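Local coordinates for glyoxalase family protein (Listeria monocytogenes, PDB 2P7O) that catalyses the hydration of the antibiotic fosfomycin at a manganese(II) centre, thereby conferring resistance to the drug, at residues T9-K13 / D111-F117; N68-I74 / L116-G122; V79-T83 / G104-Y108. All coordinates share one frame; numbering follows the deposited sequence.

Contact 1 (T9-K13 / D111-F117); sequences TLIVK and DFDNHLF
The apolar part of this contact is built on L10, whose isobutyl group lies over one face of the H115 imidazole, the two side chains sliding past each other in opposite directions. CD1 of L10 sits 4.3 Å above the plane of the H115 ring, over its centre, while CD2 of L10 approaches NE2 of H115 to 3.9 Å. CD1 of L10 also reaches CZ of F117 at 3.7 Å, so one methyl branch touches both aromatic side chains. With CG placed beside the backbone N (chi1 -65°), L10 brings its branched end to the opposing segment.

Polar contacts take over toward K13. The carboxylate of D113 crosses V12 at about a right angle: OD2 rests 3.4 Å from CB of V12, and OD1 accepts an almost straight hydrogen bond from K13 N (2.9 Å, 173°), met from above the carboxylate plane. The lysine's own amine bonds to the backbone O of D60.

Two modules of the glyoxalase fold meet here, strand 4-12 belonging to one mixed sheet and strand 116-120 to the other, and the turn before strand 116-120 is shaped from within by D111. Its OD2 accepts from D113 N, forming an Asx turn, and from H115 N, the two donors arriving from opposite faces of the carboxylate. OD1 of D111 accepts a hydrogen bond from ND1 of H115 (2.7 Å) on its syn lone pair.

At the ring's edge, I11 O lies in plane, 3.1 Å from CE1 of H115, a carbon that such a hydrogen bond to D111 probably makes more positive. NE2 of H115 bonds to OD1 of N68 of the second subunit, which also takes the I11 N-H; this bond and that of ND1 to D111 hold the ring's rotation.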
loop_
_atom_site.group_PDB
_atom_site.type_symbol
_atom_site.label_atom_id
_atom_site.label_comp_id
_atom_site.label_asym_id
_atom_site.label_seq_id
_atom_site.Cartn_x
_atom_site.Cartn_y
_atom_site.Cartn_z
ATOM N N THR A 9 1.950 2.135 6.122
ATOM C CA THR A 9 1.299 2.813 7.241
ATOM C C THR A 9 -0.073 3.288 6.759
ATOM O O THR A 9 -0.181 4.002 5.747
ATOM C CB THR A 9 2.192 3.987 7.708
ATOM O OG1 THR A 9 3.328 3.392 8.381
ATOM C CG2 THR A 9 1.447 4.946 8.631
ATOM N N LEU A 10 -1.110 2.858 7.487
ATOM C CA LEU A 10 -2.468 3.302 7.180
ATOM C C LEU A 10 -2.961 4.232 8.277
ATOM O O LEU A 10 -2.724 3.871 9.452
ATOM C CB LEU A 10 -3.430 2.102 7.018
ATOM C CG LEU A 10 -2.989 1.268 5.786
ATOM C CD1 LEU A 10 -3.945 0.116 5.508
ATOM C CD2 LEU A 10 -2.829 2.084 4.504
ATOM N N ILE A 11 -3.650 5.315 7.904
ATOM C CA ILE A 11 -4.212 6.243 8.923
ATOM C C ILE A 11 -5.709 5.930 9.096
ATOM O O ILE A 11 -6.439 5.647 8.129
ATOM C CB ILE A 11 -4.102 7.723 8.502
ATOM C CG1 ILE A 11 -2.670 8.116 8.100
ATOM C CG2 ILE A 11 -4.619 8.599 9.640
ATOM C CD1 ILE A 11 -1.730 8.052 9.301
ATOM N N VAL A 12 -6.101 5.819 10.374
ATOM C CA VAL A 12 -7.443 5.364 10.672
ATOM C C VAL A 12 -8.043 6.114 11.863
ATOM O O VAL A 12 -7.339 6.597 12.741
ATOM C CB VAL A 12 -7.522 3.868 11.008
ATOM C CG1 VAL A 12 -7.033 3.022 9.843
ATOM C CG2 VAL A 12 -6.792 3.555 12.306
ATOM N N LYS A 13 -9.371 6.216 11.890
ATOM C CA LYS A 13 -10.040 6.949 12.944
ATOM C C LYS A 13 -10.016 6.287 14.311
ATOM O O LYS A 13 -9.857 6.948 15.362
ATOM C CB LYS A 13 -11.517 7.224 12.551
ATOM C CG LYS A 13 -12.235 8.071 13.584
ATOM C CD LYS A 13 -12.858 9.262 12.911
ATOM C CE LYS A 13 -13.281 10.348 13.906
ATOM N NZ LYS A 13 -12.342 11.511 13.764
ATOM N N ASP A 111 -12.089 -1.333 4.570
ATOM C CA ASP A 111 -12.031 -1.437 6.040
ATOM C C ASP A 111 -13.058 -0.474 6.632
ATOM O O ASP A 111 -14.098 -0.254 5.995
ATOM C CB ASP A 111 -10.647 -1.192 6.627
ATOM C CG ASP A 111 -10.041 0.153 6.240
ATOM O OD1 ASP A 111 -8.900 0.437 6.728
ATOM O OD2 ASP A 111 -10.696 0.909 5.517
ATOM N N PHE A 112 -12.747 0.103 7.777
ATOM C CA PHE A 112 -13.693 1.066 8.366
ATOM C C PHE A 112 -13.281 2.491 8.018
ATOM O O PHE A 112 -13.894 3.422 8.539
ATOM C CB PHE A 112 -13.679 0.896 9.892
ATOM C CG PHE A 112 -14.195 -0.458 10.369
ATOM C CD1 PHE A 112 -13.405 -1.406 11.001
ATOM C CD2 PHE A 112 -15.534 -0.784 10.185
ATOM C CE1 PHE A 112 -13.921 -2.617 11.416
ATOM C CE2 PHE A 112 -16.052 -2.004 10.592
ATOM C CZ PHE A 112 -15.257 -2.925 11.247
ATOM N N ASP A 113 -12.280 2.658 7.145
ATOM C CA ASP A 113 -11.751 4.014 6.888
ATOM C C ASP A 113 -11.537 4.226 5.388
ATOM O O ASP A 113 -10.567 4.930 4.999
ATOM C CB ASP A 113 -10.394 4.141 7.624
ATOM C CG ASP A 113 -10.646 4.109 9.130
ATOM O OD1 ASP A 113 -11.000 5.163 9.714
ATOM O OD2 ASP A 113 -10.548 3.024 9.758
ATOM N N ASN A 114 -12.429 3.655 4.556
ATOM C CA ASN A 114 -12.307 3.888 3.116
ATOM C C ASN A 114 -10.998 3.465 2.484
ATOM O O ASN A 114 -10.696 3.919 1.374
ATOM C CB ASN A 114 -12.622 5.324 2.689
ATOM C CG ASN A 114 -14.109 5.638 2.815
ATOM O OD1 ASN A 114 -14.482 6.812 2.671
ATOM N ND2 ASN A 114 -14.935 4.663 3.132
ATOM N N HIS A 115 -10.299 2.481 3.019
ATOM C CA HIS A 115 -9.212 1.812 2.299
ATOM C C HIS A 115 -9.758 0.551 1.599
ATOM O O HIS A 115 -10.317 -0.360 2.251
ATOM C CB HIS A 115 -8.196 1.306 3.345
ATOM C CG HIS A 115 -7.510 2.345 4.161
ATOM N ND1 HIS A 115 -7.694 2.549 5.517
ATOM C CD2 HIS A 115 -6.511 3.207 3.802
ATOM C CE1 HIS A 115 -6.916 3.564 5.916
ATOM N NE2 HIS A 115 -6.176 3.966 4.891
ATOM N N LEU A 116 -9.465 0.378 0.313
ATOM C CA LEU A 116 -9.776 -0.840 -0.439
ATOM C C LEU A 116 -8.705 -1.919 -0.257
ATOM O O LEU A 116 -7.497 -1.682 -0.331
ATOM C CB LEU A 116 -9.903 -0.445 -1.901
ATOM C CG LEU A 116 -10.396 -1.590 -2.808
ATOM C CD1 LEU A 116 -11.782 -2.082 -2.389
ATOM C CD2 LEU A 116 -10.441 -1.024 -4.213
ATOM N N PHE A 117 -9.210 -3.128 0.020
ATOM C CA PHE A 117 -8.324 -4.282 0.174
ATOM C C PHE A 117 -8.848 -5.378 -0.749
ATOM O O PHE A 117 -10.009 -5.381 -1.186
ATOM C CB PHE A 117 -8.451 -4.863 1.592
ATOM C CG PHE A 117 -7.649 -4.063 2.617
ATOM C CD1 PHE A 117 -8.265 -3.119 3.434
ATOM C CD2 PHE A 117 -6.285 -4.246 2.753
ATOM C CE1 PHE A 117 -7.551 -2.371 4.376
ATOM C CE2 PHE A 117 -5.534 -3.524 3.679
ATOM C CZ PHE A 117 -6.182 -2.600 4.513
#

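Contact 2 (N68-I74 / L116-G122); sequences NHIAFQI and LFELHAG. With MN (manganese (II) ion), chain C.
H69 and E118 converge on the manganese ion from neighbouring parallel strands, their ring and carboxylate planes turned 54° apart. NE2 of H69 and OE1 of E118 each bind the metal at 2.1 Å. The imidazole starts between its backbone N and carbonyl carbon (chi1 57°), a turn that swings it along the strand toward E118, whose chain runs out fully extended. A71, paired with E118 in the ladder, sets its CB 3.5 Å from OE1 of E118.

On the other face, I70 and F117 run side by side, CD1 of I70 meeting CE2 of F117 at 4.1 Å; beyond the ladder, the I74 side chain crosses that of L119 at about a right angle. The parallel ladder is firm from the E118 N to I70 O bond onward; the H120 N to F72 O bond is short (2.8 Å) and nearly straight.

E126 of the same chain and H7 of the second subunit complete the protein ligands of the metal, in keeping with paired glyoxalase modules that share a site across the dimer. OE2 of E118 accepts from the metal-bound water at 2.6 Å. Second-shell bonds from S106 OG to OE2 and from H69 ND1 to Y67 O would orient both ligands toward the cation, whose charge probably offsets that of the clustered carboxylates.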
loop_
_atom_site.group_PDB
_atom_site.type_symbol
_atom_site.label_atom_id
_atom_site.label_comp_id
_atom_site.label_asym_id
_atom_site.label_seq_id
_atom_site.Cartn_x
_atom_site.Cartn_y
_atom_site.Cartn_z
ATOM N N ASN A 68 -7.204 2.534 -5.461
ATOM C CA ASN A 68 -5.877 2.186 -4.887
ATOM C C ASN A 68 -6.114 1.021 -3.918
ATOM O O ASN A 68 -6.985 1.142 -3.058
ATOM C CB ASN A 68 -5.347 3.414 -4.111
ATOM C CG ASN A 68 -5.084 4.545 -5.073
ATOM O OD1 ASN A 68 -4.073 4.547 -5.781
ATOM N ND2 ASN A 68 -5.979 5.498 -5.296
ATOM N N HIS A 69 -5.382 -0.092 -3.978
ATOM C CA HIS A 69 -5.660 -1.143 -3.010
ATOM C C HIS A 69 -4.411 -1.992 -2.779
ATOM O O HIS A 69 -3.555 -2.164 -3.674
ATOM C CB HIS A 69 -6.767 -2.084 -3.472
ATOM C CG HIS A 69 -6.584 -2.792 -4.787
ATOM N ND1 HIS A 69 -6.886 -2.199 -5.997
ATOM C CD2 HIS A 69 -6.170 -4.046 -5.097
ATOM C CE1 HIS A 69 -6.642 -3.078 -6.998
ATOM N NE2 HIS A 69 -6.203 -4.207 -6.459
ATOM N N ILE A 70 -4.460 -2.623 -1.613
ATOM C CA ILE A 70 -3.418 -3.609 -1.219
ATOM C C ILE A 70 -4.080 -4.970 -1.368
ATOM O O ILE A 70 -5.185 -5.156 -0.871
ATOM C CB ILE A 70 -2.995 -3.377 0.230
ATOM C CG1 ILE A 70 -2.413 -1.964 0.443
ATOM C CG2 ILE A 70 -2.005 -4.459 0.676
ATOM C CD1 ILE A 70 -2.338 -1.577 1.924
ATOM N N ALA A 71 -3.402 -5.894 -2.001
ATOM C CA ALA A 71 -3.992 -7.231 -2.250
ATOM C C ALA A 71 -3.108 -8.267 -1.548
ATOM O O ALA A 71 -1.870 -8.287 -1.744
ATOM C CB ALA A 71 -3.998 -7.470 -3.765
ATOM N N PHE A 72 -3.674 -9.152 -0.747
ATOM C CA PHE A 72 -2.959 -10.272 -0.163
ATOM C C PHE A 72 -3.335 -11.575 -0.881
ATOM O O PHE A 72 -4.448 -11.687 -1.370
ATOM C CB PHE A 72 -3.354 -10.454 1.324
ATOM C CG PHE A 72 -2.716 -9.348 2.173
ATOM C CD1 PHE A 72 -3.448 -8.243 2.563
ATOM C CD2 PHE A 72 -1.412 -9.485 2.618
ATOM C CE1 PHE A 72 -2.851 -7.299 3.392
ATOM C CE2 PHE A 72 -0.779 -8.495 3.340
ATOM C CZ PHE A 72 -1.518 -7.398 3.764
ATOM N N GLN A 73 -2.359 -12.498 -0.872
ATOM C CA GLN A 73 -2.522 -13.777 -1.508
ATOM C C GLN A 73 -3.231 -14.814 -0.624
ATOM O O GLN A 73 -2.825 -15.081 0.529
ATOM C CB GLN A 73 -1.143 -14.341 -1.932
ATOM C CG GLN A 73 -1.283 -15.411 -3.032
ATOM C CD GLN A 73 0.056 -15.750 -3.681
ATOM O OE1 GLN A 73 0.226 -16.933 -3.990
ATOM N NE2 GLN A 73 1.024 -14.828 -3.878
ATOM N N ILE A 74 -4.273 -15.458 -1.206
ATOM C CA ILE A 74 -4.892 -16.606 -0.511
ATOM C C ILE A 74 -5.075 -17.711 -1.544
ATOM O O ILE A 74 -4.865 -17.511 -2.759
ATOM C CB ILE A 74 -6.258 -16.307 0.140
ATOM C CG1 ILE A 74 -7.250 -15.708 -0.889
ATOM C CG2 ILE A 74 -6.055 -15.297 1.274
ATOM C CD1 ILE A 74 -8.680 -15.675 -0.370
ATOM N N LEU A 116 -9.465 0.378 0.313
ATOM C CA LEU A 116 -9.776 -0.840 -0.439
ATOM C C LEU A 116 -8.705 -1.919 -0.257
ATOM O O LEU A 116 -7.497 -1.682 -0.331
ATOM C CB LEU A 116 -9.903 -0.445 -1.901
ATOM C CG LEU A 116 -10.396 -1.590 -2.808
ATOM C CD1 LEU A 116 -11.782 -2.082 -2.389
ATOM C CD2 LEU A 116 -10.441 -1.024 -4.213
ATOM N N PHE A 117 -9.210 -3.128 0.020
ATOM C CA PHE A 117 -8.324 -4.282 0.174
ATOM C C PHE A 117 -8.848 -5.378 -0.749
ATOM O O PHE A 117 -10.009 -5.381 -1.186
ATOM C CB PHE A 117 -8.451 -4.863 1.592
ATOM C CG PHE A 117 -7.649 -4.063 2.617
ATOM C CD1 PHE A 117 -8.265 -3.119 3.434
ATOM C CD2 PHE A 117 -6.285 -4.246 2.753
ATOM C CE1 PHE A 117 -7.551 -2.371 4.376
ATOM C CE2 PHE A 117 -5.534 -3.524 3.679
ATOM C CZ PHE A 117 -6.182 -2.600 4.513
ATOM N N GLU A 118 -7.968 -6.300 -1.069
ATOM C CA GLU A 118 -8.306 -7.420 -1.929
ATOM C C GLU A 118 -7.647 -8.669 -1.338
ATOM O O GLU A 118 -6.492 -8.658 -0.941
ATOM C CB GLU A 118 -7.839 -7.135 -3.355
ATOM C CG GLU A 118 -7.999 -8.270 -4.362
ATOM C CD GLU A 118 -7.418 -8.007 -5.737
ATOM O OE1 GLU A 118 -6.725 -6.960 -5.899
ATOM O OE2 GLU A 118 -7.648 -8.851 -6.645
ATOM N N LEU A 119 -8.414 -9.760 -1.320
ATOM C CA LEU A 119 -7.850 -11.103 -1.187
ATOM C C LEU A 119 -7.881 -11.802 -2.552
ATOM O O LEU A 119 -8.932 -11.903 -3.199
ATOM C CB LEU A 119 -8.736 -11.832 -0.154
ATOM C CG LEU A 119 -8.530 -11.259 1.261
ATOM C CD1 LEU A 119 -9.469 -12.009 2.203
ATOM C CD2 LEU A 119 -7.103 -11.338 1.765
ATOM N N HIS A 120 -6.701 -12.125 -3.042
ATOM C CA HIS A 120 -6.560 -12.517 -4.439
ATOM C C HIS A 120 -6.139 -13.981 -4.445
ATOM O O HIS A 120 -5.074 -14.280 -3.896
ATOM C CB HIS A 120 -5.507 -11.584 -5.064
ATOM C CG HIS A 120 -5.133 -11.919 -6.487
ATOM N ND1 HIS A 120 -5.354 -11.053 -7.550
ATOM C CD2 HIS A 120 -4.410 -12.946 -7.018
ATOM C CE1 HIS A 120 -4.894 -11.601 -8.657
ATOM N NE2 HIS A 120 -4.340 -12.776 -8.363
ATOM N N ALA A 121 -6.918 -14.857 -5.048
ATOM C CA ALA A 121 -6.404 -16.211 -5.337
ATOM C C ALA A 121 -6.092 -16.339 -6.827
ATOM O O ALA A 121 -6.641 -15.637 -7.690
ATOM C CB ALA A 121 -7.486 -17.235 -5.012
ATOM N N GLY A 122 -5.147 -17.207 -7.126
ATOM C CA GLY A 122 -4.825 -17.588 -8.463
ATOM C C GLY A 122 -3.880 -16.615 -9.136
ATOM O O GLY A 122 -3.058 -15.925 -8.554
HETATM MN MN MN C . -5.787 -5.966 -7.562
HETATM O O HOH W 1 -7.901 2.422 -0.782
HETATM O O HOH W 2 -3.299 -18.238 -4.929
HETATM O O HOH W 3 -6.494 -7.717 -8.677
#

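Contact 3 (V79-T83 / G104-Y108); sequences VDEYT and GRSIY
V79 lays its CG1 methyl over the centre of one face of the R105 guanidinium, 3.5 Å above the plane. That methyl stands opposite the backbone N (chi1 172°), which carries it out from the helix toward the strand, and it also touches CG1 of I107 at 4.1 Å. D80 comes to the same guanidinium at its edge. The grip is end-on and two-fold: NH1 of R105 donates to OD2 of D80 at 3.0 Å, and NH2 to OD1 at 3.1 Å. Both oxygens lie close to the guanidinium plane, yet the carboxylate is twisted 48° against it. A bend at chi3 folds the arginine back over V79, while its NE forms a salt bridge with E96; the cation is therefore shared between two acids.

I107 is the apolar counterpart. Its CD1 pushes in among the first turn's atoms, 3.4 Å from OG1 of T83 and close to V79 O and CB of Y82.

In the βαβββ module of the glyoxalase superfamily, helix 79-89 packs on the sheet of strands 69-73, 116-120, 106-110 and 93-94, here 14° from strand 106-108. Around this pairing, I74 and A121 also touch V79, L119 meets Y82, and M93 borders T83 and I107.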
loop_
_atom_site.group_PDB
_atom_site.type_symbol
_atom_site.label_atom_id
_atom_site.label_comp_id
_atom_site.label_asym_id
_atom_site.label_seq_id
_atom_site.Cartn_x
_atom_site.Cartn_y
_atom_site.Cartn_z
ATOM N N VAL A 79 -11.354 -19.041 -0.562
ATOM C CA VAL A 79 -12.117 -17.833 -0.943
ATOM C C VAL A 79 -13.479 -17.747 -0.278
ATOM O O VAL A 79 -13.819 -16.664 0.199
ATOM C CB VAL A 79 -12.331 -17.795 -2.471
ATOM C CG1 VAL A 79 -13.293 -16.659 -2.867
ATOM C CG2 VAL A 79 -10.980 -17.610 -3.179
ATOM N N ASP A 80 -14.295 -18.788 -0.316
ATOM C CA ASP A 80 -15.623 -18.698 0.301
ATOM C C ASP A 80 -15.568 -18.490 1.809
ATOM O O ASP A 80 -16.334 -17.737 2.433
ATOM C CB ASP A 80 -16.453 -19.968 -0.079
ATOM C CG ASP A 80 -16.618 -20.035 -1.596
ATOM O OD1 ASP A 80 -17.251 -19.124 -2.192
ATOM O OD2 ASP A 80 -16.088 -20.909 -2.332
ATOM N N GLU A 81 -14.619 -19.136 2.478
ATOM C CA GLU A 81 -14.428 -18.976 3.921
ATOM C C GLU A 81 -14.059 -17.540 4.294
ATOM O O GLU A 81 -14.588 -16.959 5.263
ATOM C CB GLU A 81 -13.326 -19.942 4.414
ATOM C CG GLU A 81 -13.491 -20.375 5.871
ATOM C CD GLU A 81 -12.619 -19.517 6.771
ATOM O OE1 GLU A 81 -11.397 -19.760 6.672
ATOM O OE2 GLU A 81 -13.186 -18.604 7.426
ATOM N N TYR A 82 -13.125 -16.958 3.542
ATOM C CA TYR A 82 -12.784 -15.550 3.812
ATOM C C TYR A 82 -13.978 -14.663 3.512
ATOM O O TYR A 82 -14.195 -13.644 4.150
ATOM C CB TYR A 82 -11.543 -15.119 2.995
ATOM C CG TYR A 82 -10.235 -15.462 3.679
ATOM C CD1 TYR A 82 -9.463 -16.550 3.296
ATOM C CD2 TYR A 82 -9.681 -14.667 4.679
ATOM C CE1 TYR A 82 -8.262 -16.872 3.882
ATOM C CE2 TYR A 82 -8.496 -14.972 5.283
ATOM C CZ TYR A 82 -7.773 -16.069 4.885
ATOM O OH TYR A 82 -6.566 -16.380 5.513
ATOM N N THR A 83 -14.729 -15.026 2.452
ATOM C CA THR A 83 -15.898 -14.208 2.150
ATOM C C THR A 83 -16.833 -14.136 3.355
ATOM O O THR A 83 -17.416 -13.083 3.681
ATOM C CB THR A 83 -16.640 -14.721 0.913
ATOM O OG1 THR A 83 -15.770 -14.563 -0.239
ATOM C CG2 THR A 83 -17.894 -13.906 0.630
ATOM N N GLY A 104 -9.496 -16.959 -11.857
ATOM C CA GLY A 104 -9.245 -16.960 -10.428
ATOM C C GLY A 104 -10.142 -15.895 -9.810
ATOM O O GLY A 104 -10.652 -14.971 -10.449
ATOM N N ARG A 105 -10.374 -16.099 -8.531
ATOM C CA ARG A 105 -11.277 -15.270 -7.733
ATOM C C ARG A 105 -10.512 -14.316 -6.828
ATOM O O ARG A 105 -9.433 -14.594 -6.323
ATOM C CB ARG A 105 -12.101 -16.242 -6.850
ATOM C CG ARG A 105 -12.796 -17.315 -7.719
ATOM C CD ARG A 105 -13.462 -18.324 -6.775
ATOM N NE ARG A 105 -14.633 -17.679 -6.130
ATOM C CZ ARG A 105 -15.352 -18.246 -5.185
ATOM N NH1 ARG A 105 -14.970 -19.429 -4.692
ATOM N NH2 ARG A 105 -16.405 -17.574 -4.689
ATOM N N SER A 106 -11.083 -13.121 -6.740
ATOM C CA SER A 106 -10.717 -12.097 -5.780
ATOM C C SER A 106 -11.970 -11.649 -5.016
ATOM O O SER A 106 -13.095 -11.602 -5.551
ATOM C CB SER A 106 -10.043 -10.922 -6.519
ATOM O OG SER A 106 -8.726 -11.302 -6.891
ATOM N N ILE A 107 -11.665 -11.260 -3.778
ATOM C CA ILE A 107 -12.598 -10.542 -2.936
ATOM C C ILE A 107 -12.106 -9.115 -2.659
ATOM O O ILE A 107 -10.996 -8.862 -2.187
ATOM C CB ILE A 107 -12.727 -11.245 -1.578
ATOM C CG1 ILE A 107 -12.756 -12.775 -1.692
ATOM C CG2 ILE A 107 -13.907 -10.694 -0.825
ATOM C CD1 ILE A 107 -12.567 -13.438 -0.311
ATOM N N TYR A 108 -12.957 -8.158 -3.002
ATOM C CA TYR A 108 -12.631 -6.755 -2.802
ATOM C C TYR A 108 -13.569 -6.191 -1.753
ATOM O O TYR A 108 -14.787 -6.407 -1.867
ATOM C CB TYR A 108 -12.910 -6.035 -4.126
ATOM C CG TYR A 108 -11.843 -6.188 -5.175
ATOM C CD1 TYR A 108 -11.955 -7.148 -6.161
ATOM C CD2 TYR A 108 -10.743 -5.340 -5.203
ATOM C CE1 TYR A 108 -10.992 -7.301 -7.140
ATOM C CE2 TYR A 108 -9.784 -5.475 -6.208
ATOM C CZ TYR A 108 -9.925 -6.449 -7.185
ATOM O OH TYR A 108 -8.948 -6.576 -8.174
#

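How the contacts relate
Contacts 1 and 2 are buried and share L116 and F117 on strand 116-120; contact 3 is only partly buried and reaches the same sheet through the adjacent strand 106-110. Their chemistry follows their place. Contact 2 joins neighbours within one sheet by backbone ladder bonds and a metal, contact 1 links two sheets through an imidazole, a carboxylate and leucine packing, and contact 3 sets a helix on the sheet with a salt bridge on the exposed side of the helix. L10 CD1 of contact 1 packs on I70 CD1 of contact 2, while contacts 2 and 3 meet through S106 OG and E118 OE2. The second subunit contributes to both buried contacts, and to contact 3 through a weak bond at Y82.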